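Local coordinates for protein leucyl-trna synthetase (Plasmodium knowlesi, PDB 5FOF) that attaches leucine to its tRNA at the expense of ATP and probably hydrolyses wrongly attached amino acids from that tRNA in the editing domain crystallised here, at residues 37-42 against 183-188; 75-80 against 138-143. One frame throughout, in Å; residues are numbered along the deposited sequence.

How the contacts relate
Both contacts lie in one mixed sheet of the editing domain, with centres about 11 Å apart. Reading across this part of the sheet, the strands follow the order 183-185, 33-40, 76-83, 137-141: contact 1 makes the first join, contact 2 the last, and the join between 33-40 and 76-83 couples them. Two probable backbone hydrogen bonds carry that coupling, Ile-38 O to Leu-79 N at 2.8 Å and Val-40 N to Ile-77 O at 2.9 Å. Side chains continue it, with Tyr-39 CE2 packed 3.4 Å from Ile-78 CD1. Along the chain, contact 2 is nested within the loop that contact 1 closes. The first two joins are antiparallel and the third is parallel.

Contact 1 (37-42 against 183-188); sequences KIYVHD and RTYSNL
Arg-183 O is gripped twice: His-41 N donates to it at 3.1 Å from well above the carbonyl plane, and a water that also accepts from Asp-42 N donates to it. This pins the end of strand 33-40, just before the helix that Asp-42 N-caps, against strand 183-185, an antiparallel pairing in the mixed sheet of the editing domain. The next rung is the hydrogen-bonded pair Tyr-39 and Tyr-185, with Tyr-39 N to Tyr-185 O at 2.6 Å and Tyr-185 N to Tyr-39 O at 2.8 Å. Their side chains share one face of the sheet. Tyr-185 turns its CG between its own backbone N and carbonyl carbon (chi1 67°), which swings the ring across to the neighbouring strand; there Tyr-39 CB makes a CH-pi contact over its face, 3.6 Å from the centroid. The two ring planes are 23° apart but slid so far that they barely overlap. Farther out, Asn-187 ND2 comes obliquely to the Tyr-39 ring, and Glu-324 takes both polar ends, OE1 bonding Tyr-39 OH and OE2 bonding Asn-187 ND2. At the other end the Arg-183 guanidinium runs alongside His-41, its CZ over one face of the imidazole with the planes 41° apart; NH1 is 3.1 Å from His-41 NE2, but the angle is too poor for a hydrogen bond. On the opposite face Ile-38 CG2 meets Thr-184 CB, while Ile-38 CD1 reaches Ser-186 CB. Past the last direct rung, one water donates to Lys-37 O and accepts from Asn-187 N, at 2.9 Å from each.

Contact 2 (75-80 against 138-143); sequences KKIILL and VYICSE
Leu-80 and Tyr-139 make the close-packed part of this contact. The leucine crosses the ring with CD1 over one face, a CH-pi contact 4.2 Å from the centroid, while its other methyl, CD2, lies 3.6 Å from Tyr-139 CD1. Ile-78 runs beside the same tyrosine, pointing the same way, and sets CG2 against the ring edge, 3.7 Å from Tyr-139 CD1. With Ile-78 CG2 opposite the backbone N across the CA-CB bond (chi1 -72°), the short branch and CB lie closest to the ring, while CD1 of the longer branch only grazes Tyr-139 CE1. The phenol is fixed at its far end as well, where Tyr-139 OH hydrogen-bonds Phe-109 O and Asn-137 ND2. Underneath runs a parallel strand pair, 76-80 beside 138-141, inside the mixed sheet; strand 102-108 lies antiparallel along the other edge of 137-141. The ladder alternates as parallel strands do: Val-138 N gives to Lys-76 O, Ile-78 N to Val-138 O at 2.6 Å, Ile-140 N to Ile-78 O, and Leu-80 N to Ile-140 O at 3.2 Å, the longest of the four. On the sheet face carrying Ile-77, Leu-79, Val-138 and Ile-140, the side chains meet one another more loosely, Leu-79 CG at 4.1 Å from Ile-140 CB and Ile-77 CG2 at 4.4 Å from Ile-140 CD1; Phe-46 of helix 43-55 packs on both Ile-77 and Ile-140. The start of the pair is the solvent side: Lys-76 is exposed and its chain leads away from strand 138-141. Lys-75 lays only CB and CD near Val-138 CG2, then bends at its last torsion (chi4 -63°) and hydrogen-bonds through NZ to Ile-132 O and Cys-135 O.

Contact 1 (37-42 against 183-188)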
ATOM      1  N   LYS A  37       3.262  -1.732  -6.069  1.00 40.31           N
ATOM      2  CA  LYS A  37       2.064  -1.783  -6.896  1.00 37.55           C
ATOM      3  C   LYS A  37       1.137  -2.920  -6.491  1.00 36.07           C
ATOM      4  O   LYS A  37       1.485  -4.083  -6.644  1.00 36.50           O
ATOM      5  CB  LYS A  37       2.451  -1.954  -8.360  1.00 37.37           C
ATOM      6  CG  LYS A  37       3.134  -0.729  -8.923  1.00 37.97           C
ATOM      7  CD  LYS A  37       3.455  -0.879 -10.408  1.00 37.85           C
ATOM      8  CE  LYS A  37       4.246   0.333 -10.892  1.00 37.37           C
ATOM      9  NZ  LYS A  37       4.605   0.267 -12.325  1.00 38.04           N
ATOM     10  N   ILE A  38      -0.028  -2.579  -5.954  1.00 35.75           N
ATOM     11  CA  ILE A  38      -1.051  -3.559  -5.622  1.00 38.89           C
ATOM     12  C   ILE A  38      -2.144  -3.459  -6.680  1.00 39.41           C
ATOM     13  O   ILE A  38      -2.836  -2.438  -6.771  1.00 40.33           O
ATOM     14  CB  ILE A  38      -1.607  -3.309  -4.211  1.00 40.24           C
ATOM     15  CG1 ILE A  38      -0.461  -3.316  -3.204  1.00 42.27           C
ATOM     16  CG2 ILE A  38      -2.656  -4.360  -3.824  1.00 40.55           C
ATOM     17  CD1 ILE A  38       0.215  -4.665  -3.028  1.00 43.73           C
ATOM     18  N   TYR A  39      -2.262  -4.496  -7.500  1.00 39.80           N
ATOM     19  CA  TYR A  39      -3.120  -4.457  -8.703  1.00 42.37           C
ATOM     20  C   TYR A  39      -4.505  -4.939  -8.332  1.00 42.36           C
ATOM     21  O   TYR A  39      -4.662  -5.871  -7.546  1.00 40.38           O
ATOM     22  CB  TYR A  39      -2.585  -5.361  -9.828  1.00 42.16           C
ATOM     23  CG  TYR A  39      -1.167  -5.076 -10.250  1.00 41.43           C
ATOM     24  CD1 TYR A  39      -0.083  -5.716  -9.626  1.00 40.34           C
ATOM     25  CD2 TYR A  39      -0.899  -4.171 -11.280  1.00 40.95           C
ATOM     26  CE1 TYR A  39       1.231  -5.432  -9.997  1.00 41.30           C
ATOM     27  CE2 TYR A  39       0.410  -3.885 -11.665  1.00 42.26           C
ATOM     28  CZ  TYR A  39       1.477  -4.512 -11.025  1.00 41.12           C
ATOM     29  OH  TYR A  39       2.769  -4.234 -11.444  1.00 40.49           O
ATOM     30  N   VAL A  40      -5.504  -4.301  -8.917  1.00 44.57           N
ATOM     31  CA  VAL A  40      -6.873  -4.756  -8.806  1.00 45.22           C
ATOM     32  C   VAL A  40      -7.035  -5.941  -9.768  1.00 46.15           C
ATOM     33  O   VAL A  40      -6.584  -5.886 -10.916  1.00 43.12           O
ATOM     34  CB  VAL A  40      -7.846  -3.634  -9.189  1.00 45.10           C
ATOM     35  CG1 VAL A  40      -9.281  -4.148  -9.159  1.00 47.83           C
ATOM     36  CG2 VAL A  40      -7.681  -2.455  -8.247  1.00 44.75           C
ATOM     37  N   HIS A  41      -7.668  -7.006  -9.298  1.00 47.97           N
ATOM     38  CA  HIS A  41      -7.798  -8.223 -10.096  1.00 55.77           C
ATOM     39  C   HIS A  41      -8.785  -8.092 -11.258  1.00 54.06           C
ATOM     40  O   HIS A  41      -8.497  -8.549 -12.363  1.00 54.41           O
ATOM     41  CB  HIS A  41      -8.188  -9.415  -9.213  1.00 63.99           C
ATOM     42  CG  HIS A  41      -8.071 -10.737  -9.908  1.00 72.27           C
ATOM     43  ND1 HIS A  41      -6.858 -11.264 -10.305  1.00 75.02           N
ATOM     44  CD2 HIS A  41      -9.016 -11.627 -10.296  1.00 71.92           C
ATOM     45  CE1 HIS A  41      -7.062 -12.424 -10.903  1.00 76.89           C
ATOM     46  NE2 HIS A  41      -8.361 -12.668 -10.907  1.00 76.39           N
ATOM     47  N   ASP A  42      -9.936  -7.471 -11.001  1.00 52.75           N
ATOM     48  CA  ASP A  42     -11.010  -7.343 -11.981  1.00 49.25           C
ATOM     49  C   ASP A  42     -11.486  -5.898 -12.067  1.00 47.11           C
ATOM     50  O   ASP A  42     -12.171  -5.395 -11.173  1.00 49.81           O
ATOM     51  CB  ASP A  42     -12.163  -8.270 -11.585  1.00 52.83           C
ATOM     52  CG  ASP A  42     -13.301  -8.322 -12.621  1.00 52.44           C
ATOM     53  OD1 ASP A  42     -13.237  -7.670 -13.695  1.00 47.67           O
ATOM     54  OD2 ASP A  42     -14.283  -9.043 -12.329  1.00 56.54           O
ATOM     55  N   ARG A 183     -10.638  -7.624  -4.586  1.00 55.49           N
ATOM     56  CA  ARG A 183      -9.662  -8.666  -4.839  1.00 56.57           C
ATOM     57  C   ARG A 183      -8.464  -7.960  -5.448  1.00 50.51           C
ATOM     58  O   ARG A 183      -8.622  -7.137  -6.338  1.00 45.05           O
ATOM     59  CB  ARG A 183     -10.233  -9.712  -5.805  1.00 67.27           C
ATOM     60  CG  ARG A 183      -9.664 -11.102  -5.603  1.00 78.96           C
ATOM     61  CD  ARG A 183     -10.053 -12.054  -6.722  1.00 89.22           C
ATOM     62  NE  ARG A 183      -9.048 -13.105  -6.871  1.00100.51           N
ATOM     63  CZ  ARG A 183      -9.044 -14.033  -7.826  1.00106.77           C
ATOM     64  NH1 ARG A 183     -10.013 -14.079  -8.741  1.00112.33           N
ATOM     65  NH2 ARG A 183      -8.063 -14.935  -7.860  1.00106.58           N
ATOM     66  N   THR A 184      -7.277  -8.267  -4.937  1.00 48.28           N
ATOM     67  CA  THR A 184      -6.057  -7.553  -5.290  1.00 46.80           C
ATOM     68  C   THR A 184      -4.875  -8.508  -5.317  1.00 46.59           C
ATOM     69  O   THR A 184      -4.889  -9.565  -4.667  1.00 47.24           O
ATOM     70  CB  THR A 184      -5.749  -6.395  -4.295  1.00 47.20           C
ATOM     71  OG1 THR A 184      -5.777  -6.868  -2.939  1.00 53.22           O
ATOM     72  CG2 THR A 184      -6.762  -5.256  -4.439  1.00 45.58           C
ATOM     73  N   TYR A 185      -3.845  -8.147  -6.070  1.00 43.67           N
ATOM     74  CA  TYR A 185      -2.600  -8.901  -6.002  1.00 44.26           C
ATOM     75  C   TYR A 185      -1.400  -7.968  -6.085  1.00 42.17           C
ATOM     76  O   TYR A 185      -1.531  -6.815  -6.466  1.00 39.17           O
ATOM     77  CB  TYR A 185      -2.576  -9.978  -7.096  1.00 44.04           C
ATOM     78  CG  TYR A 185      -2.521  -9.464  -8.512  1.00 43.89           C
ATOM     79  CD1 TYR A 185      -3.692  -9.145  -9.214  1.00 46.41           C
ATOM     80  CD2 TYR A 185      -1.310  -9.324  -9.166  1.00 44.03           C
ATOM     81  CE1 TYR A 185      -3.643  -8.690 -10.530  1.00 45.79           C
ATOM     82  CE2 TYR A 185      -1.243  -8.865 -10.474  1.00 45.98           C
ATOM     83  CZ  TYR A 185      -2.410  -8.554 -11.156  1.00 47.86           C
ATOM     84  OH  TYR A 185      -2.326  -8.090 -12.449  1.00 50.95           O
ATOM     85  N   SER A 186      -0.246  -8.464  -5.668  1.00 44.30           N
ATOM     86  CA  SER A 186       1.016  -7.852  -6.040  1.00 46.00           C
ATOM     87  C   SER A 186       1.813  -8.884  -6.805  1.00 45.91           C
ATOM     88  O   SER A 186       1.564 -10.086  -6.675  1.00 47.11           O
ATOM     89  CB  SER A 186       1.791  -7.371  -4.817  1.00 47.13           C
ATOM     90  OG  SER A 186       2.649  -8.364  -4.300  1.00 48.52           O
ATOM     91  N   ASN A 187       2.781  -8.412  -7.581  1.00 46.01           N
ATOM     92  CA  ASN A 187       3.724  -9.305  -8.255  1.00 48.24           C
ATOM     93  C   ASN A 187       4.911  -9.751  -7.394  1.00 49.68           C
ATOM     94  O   ASN A 187       5.827 -10.374  -7.911  1.00 56.46           O
ATOM     95  CB  ASN A 187       4.208  -8.684  -9.570  1.00 45.51           C
ATOM     96  CG  ASN A 187       3.136  -8.684 -10.636  1.00 44.23           C
ATOM     97  OD1 ASN A 187       2.266  -9.555 -10.671  1.00 47.44           O
ATOM     98  ND2 ASN A 187       3.197  -7.718 -11.515  1.00 44.49           N
ATOM     99  N   LEU A 188       4.895  -9.453  -6.094  1.00 52.04           N
ATOM    100  CA  LEU A 188       5.924  -9.933  -5.160  1.00 48.80           C
ATOM    101  C   LEU A 188       5.397 -10.951  -4.164  1.00 44.97           C
ATOM    102  O   LEU A 188       6.183 -11.667  -3.559  1.00 49.34           O
ATOM    103  CB  LEU A 188       6.534  -8.758  -4.396  1.00 48.24           C
ATOM    104  CG  LEU A 188       6.848  -7.496  -5.202  1.00 52.23           C
ATOM    105  CD1 LEU A 188       7.287  -6.377  -4.276  1.00 56.81           C
ATOM    106  CD2 LEU A 188       7.899  -7.739  -6.270  1.00 52.34           C
TER
HETATM  107  O   HOH W   1       3.741  -5.715  -7.346  1.00 40.01           O
HETATM  108  O   HOH W   2     -10.707  -7.166  -8.396  1.00 43.93           O

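Contact 2 (75-80 against 138-143)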
ATOM      1  N   LYS A  75      -6.479   0.250 -18.759  1.00 57.60           N
ATOM      2  CA  LYS A  75      -5.523   0.721 -17.779  1.00 53.95           C
ATOM      3  C   LYS A  75      -5.403  -0.260 -16.643  1.00 51.97           C
ATOM      4  O   LYS A  75      -6.371  -0.922 -16.280  1.00 54.71           O
ATOM      5  CB  LYS A  75      -5.968   2.084 -17.265  1.00 56.01           C
ATOM      6  CG  LYS A  75      -6.099   3.095 -18.392  1.00 57.57           C
ATOM      7  CD  LYS A  75      -5.911   4.511 -17.905  1.00 59.93           C
ATOM      8  CE  LYS A  75      -6.062   5.492 -19.057  1.00 62.96           C
ATOM      9  NZ  LYS A  75      -5.031   5.299 -20.117  1.00 64.02           N
ATOM     10  N   LYS A  76      -4.205  -0.370 -16.095  1.00 50.61           N
ATOM     11  CA  LYS A  76      -4.017  -1.121 -14.871  1.00 53.93           C
ATOM     12  C   LYS A  76      -4.464  -0.231 -13.712  1.00 51.33           C
ATOM     13  O   LYS A  76      -4.172   0.958 -13.690  1.00 52.28           O
ATOM     14  CB  LYS A  76      -2.569  -1.551 -14.721  1.00 57.66           C
ATOM     15  CG  LYS A  76      -2.084  -2.405 -15.880  1.00 63.07           C
ATOM     16  CD  LYS A  76      -0.837  -3.184 -15.504  1.00 68.91           C
ATOM     17  CE  LYS A  76      -0.429  -4.187 -16.568  1.00 70.72           C
ATOM     18  NZ  LYS A  76       0.505  -5.179 -15.961  1.00 72.47           N
ATOM     19  N   ILE A  77      -5.196  -0.806 -12.772  1.00 49.05           N
ATOM     20  CA  ILE A  77      -5.763  -0.070 -11.653  1.00 47.02           C
ATOM     21  C   ILE A  77      -4.964  -0.489 -10.445  1.00 46.43           C
ATOM     22  O   ILE A  77      -5.001  -1.663 -10.061  1.00 48.22           O
ATOM     23  CB  ILE A  77      -7.245  -0.408 -11.480  1.00 46.92           C
ATOM     24  CG1 ILE A  77      -7.961  -0.124 -12.802  1.00 47.38           C
ATOM     25  CG2 ILE A  77      -7.840   0.381 -10.315  1.00 48.48           C
ATOM     26  CD1 ILE A  77      -9.462  -0.296 -12.778  1.00 51.60           C
ATOM     27  N   ILE A  78      -4.227   0.459  -9.860  1.00 45.94           N
ATOM     28  CA  ILE A  78      -3.180   0.135  -8.879  1.00 44.70           C
ATOM     29  C   ILE A  78      -3.327   0.957  -7.608  1.00 44.19           C
ATOM     30  O   ILE A  78      -3.418   2.178  -7.670  1.00 45.32           O
ATOM     31  CB  ILE A  78      -1.778   0.318  -9.508  1.00 44.26           C
ATOM     32  CG1 ILE A  78      -1.532  -0.818 -10.519  1.00 44.18           C
ATOM     33  CG2 ILE A  78      -0.672   0.333  -8.448  1.00 43.51           C
ATOM     34  CD1 ILE A  78      -0.432  -0.548 -11.510  1.00 45.08           C
ATOM     35  N   LEU A  79      -3.356   0.285  -6.462  1.00 40.54           N
ATOM     36  CA  LEU A  79      -3.175   0.969  -5.193  1.00 41.80           C
ATOM     37  C   LEU A  79      -1.666   1.034  -4.933  1.00 41.06           C
ATOM     38  O   LEU A  79      -0.975   0.014  -5.000  1.00 40.10           O
ATOM     39  CB  LEU A  79      -3.868   0.232  -4.047  1.00 43.26           C
ATOM     40  CG  LEU A  79      -5.396   0.121  -4.076  1.00 44.15           C
ATOM     41  CD1 LEU A  79      -5.862  -1.095  -4.869  1.00 45.90           C
ATOM     42  CD2 LEU A  79      -5.949   0.032  -2.663  1.00 44.90           C
ATOM     43  N   LEU A  80      -1.155   2.233  -4.674  1.00 39.93           N
ATOM     44  CA  LEU A  80       0.234   2.399  -4.277  1.00 39.96           C
ATOM     45  C   LEU A  80       0.319   2.188  -2.770  1.00 43.22           C
ATOM     46  O   LEU A  80      -0.100   3.051  -1.988  1.00 43.30           O
ATOM     47  CB  LEU A  80       0.750   3.771  -4.662  1.00 41.03           C
ATOM     48  CG  LEU A  80       0.797   4.052  -6.162  1.00 41.33           C
ATOM     49  CD1 LEU A  80       1.235   5.488  -6.372  1.00 43.81           C
ATOM     50  CD2 LEU A  80       1.738   3.112  -6.894  1.00 41.09           C
ATOM     51  N   VAL A 138      -4.002   3.577 -13.430  1.00 42.93           N
ATOM     52  CA  VAL A 138      -4.891   4.321 -12.548  1.00 41.64           C
ATOM     53  C   VAL A 138      -4.371   4.073 -11.153  1.00 38.96           C
ATOM     54  O   VAL A 138      -4.395   2.931 -10.685  1.00 40.40           O
ATOM     55  CB  VAL A 138      -6.362   3.830 -12.634  1.00 42.00           C
ATOM     56  CG1 VAL A 138      -7.233   4.541 -11.607  1.00 41.58           C
ATOM     57  CG2 VAL A 138      -6.915   4.051 -14.030  1.00 42.40           C
ATOM     58  N   TYR A 139      -3.882   5.120 -10.495  1.00 36.82           N
ATOM     59  CA  TYR A 139      -3.359   4.969  -9.145  1.00 36.25           C
ATOM     60  C   TYR A 139      -4.374   5.436  -8.128  1.00 36.64           C
ATOM     61  O   TYR A 139      -5.108   6.396  -8.362  1.00 37.02           O
ATOM     62  CB  TYR A 139      -2.046   5.718  -8.934  1.00 35.28           C
ATOM     63  CG  TYR A 139      -0.871   5.153  -9.679  1.00 35.38           C
ATOM     64  CD1 TYR A 139      -0.558   3.801  -9.609  1.00 37.01           C
ATOM     65  CD2 TYR A 139      -0.040   5.979 -10.422  1.00 36.43           C
ATOM     66  CE1 TYR A 139       0.519   3.278 -10.304  1.00 37.25           C
ATOM     67  CE2 TYR A 139       1.045   5.469 -11.107  1.00 37.07           C
ATOM     68  CZ  TYR A 139       1.321   4.120 -11.048  1.00 36.26           C
ATOM     69  OH  TYR A 139       2.393   3.615 -11.735  1.00 33.59           O
ATOM     70  N   ILE A 140      -4.373   4.745  -6.994  1.00 37.84           N
ATOM     71  CA  ILE A 140      -5.183   5.072  -5.841  1.00 39.34           C
ATOM     72  C   ILE A 140      -4.222   5.325  -4.675  1.00 41.81           C
ATOM     73  O   ILE A 140      -3.372   4.477  -4.367  1.00 42.50           O
ATOM     74  CB  ILE A 140      -6.149   3.913  -5.503  1.00 37.97           C
ATOM     75  CG1 ILE A 140      -6.942   3.522  -6.751  1.00 37.94           C
ATOM     76  CG2 ILE A 140      -7.096   4.297  -4.366  1.00 39.47           C
ATOM     77  CD1 ILE A 140      -8.048   2.523  -6.519  1.00 39.21           C
ATOM     78  N   CYS A 141      -4.379   6.477  -4.020  1.00 41.39           N
ATOM     79  CA  CYS A 141      -3.525   6.870  -2.916  1.00 40.76           C
ATOM     80  C   CYS A 141      -4.086   8.040  -2.138  1.00 41.23           C
ATOM     81  O   CYS A 141      -4.951   8.752  -2.634  1.00 40.86           O
ATOM     82  CB  CYS A 141      -2.186   7.307  -3.462  1.00 39.88           C
ATOM     83  SG  CYS A 141      -2.378   8.691  -4.562  1.00 40.03           S
ATOM     84  N   SER A 142      -3.536   8.251  -0.939  1.00 43.65           N
ATOM     85  CA  SER A 142      -3.912   9.366  -0.070  1.00 43.18           C
ATOM     86  C   SER A 142      -3.660  10.729  -0.677  1.00 43.80           C
ATOM     87  O   SER A 142      -2.836  10.884  -1.590  1.00 40.11           O
ATOM     88  CB  SER A 142      -3.148   9.319   1.241  1.00 44.27           C
ATOM     89  OG  SER A 142      -1.766   9.559   1.032  1.00 47.43           O
ATOM     90  N   GLU A 143      -4.383  11.715  -0.143  1.00 47.13           N
ATOM     91  CA  GLU A 143      -4.210  13.113  -0.530  1.00 49.70           C
ATOM     92  C   GLU A 143      -2.773  13.541  -0.225  1.00 46.65           C
ATOM     93  O   GLU A 143      -2.117  14.173  -1.058  1.00 40.29           O
ATOM     94  CB  GLU A 143      -5.197  14.031   0.207  1.00 50.82           C
ATOM     95  CG  GLU A 143      -5.215  15.455  -0.341  1.00 55.92           C
ATOM     96  CD  GLU A 143      -6.135  16.400   0.415  1.00 61.11           C
ATOM     97  OE1 GLU A 143      -7.024  15.919   1.163  1.00 62.62           O
ATOM     98  OE2 GLU A 143      -5.971  17.637   0.239  1.00 62.97           O
TER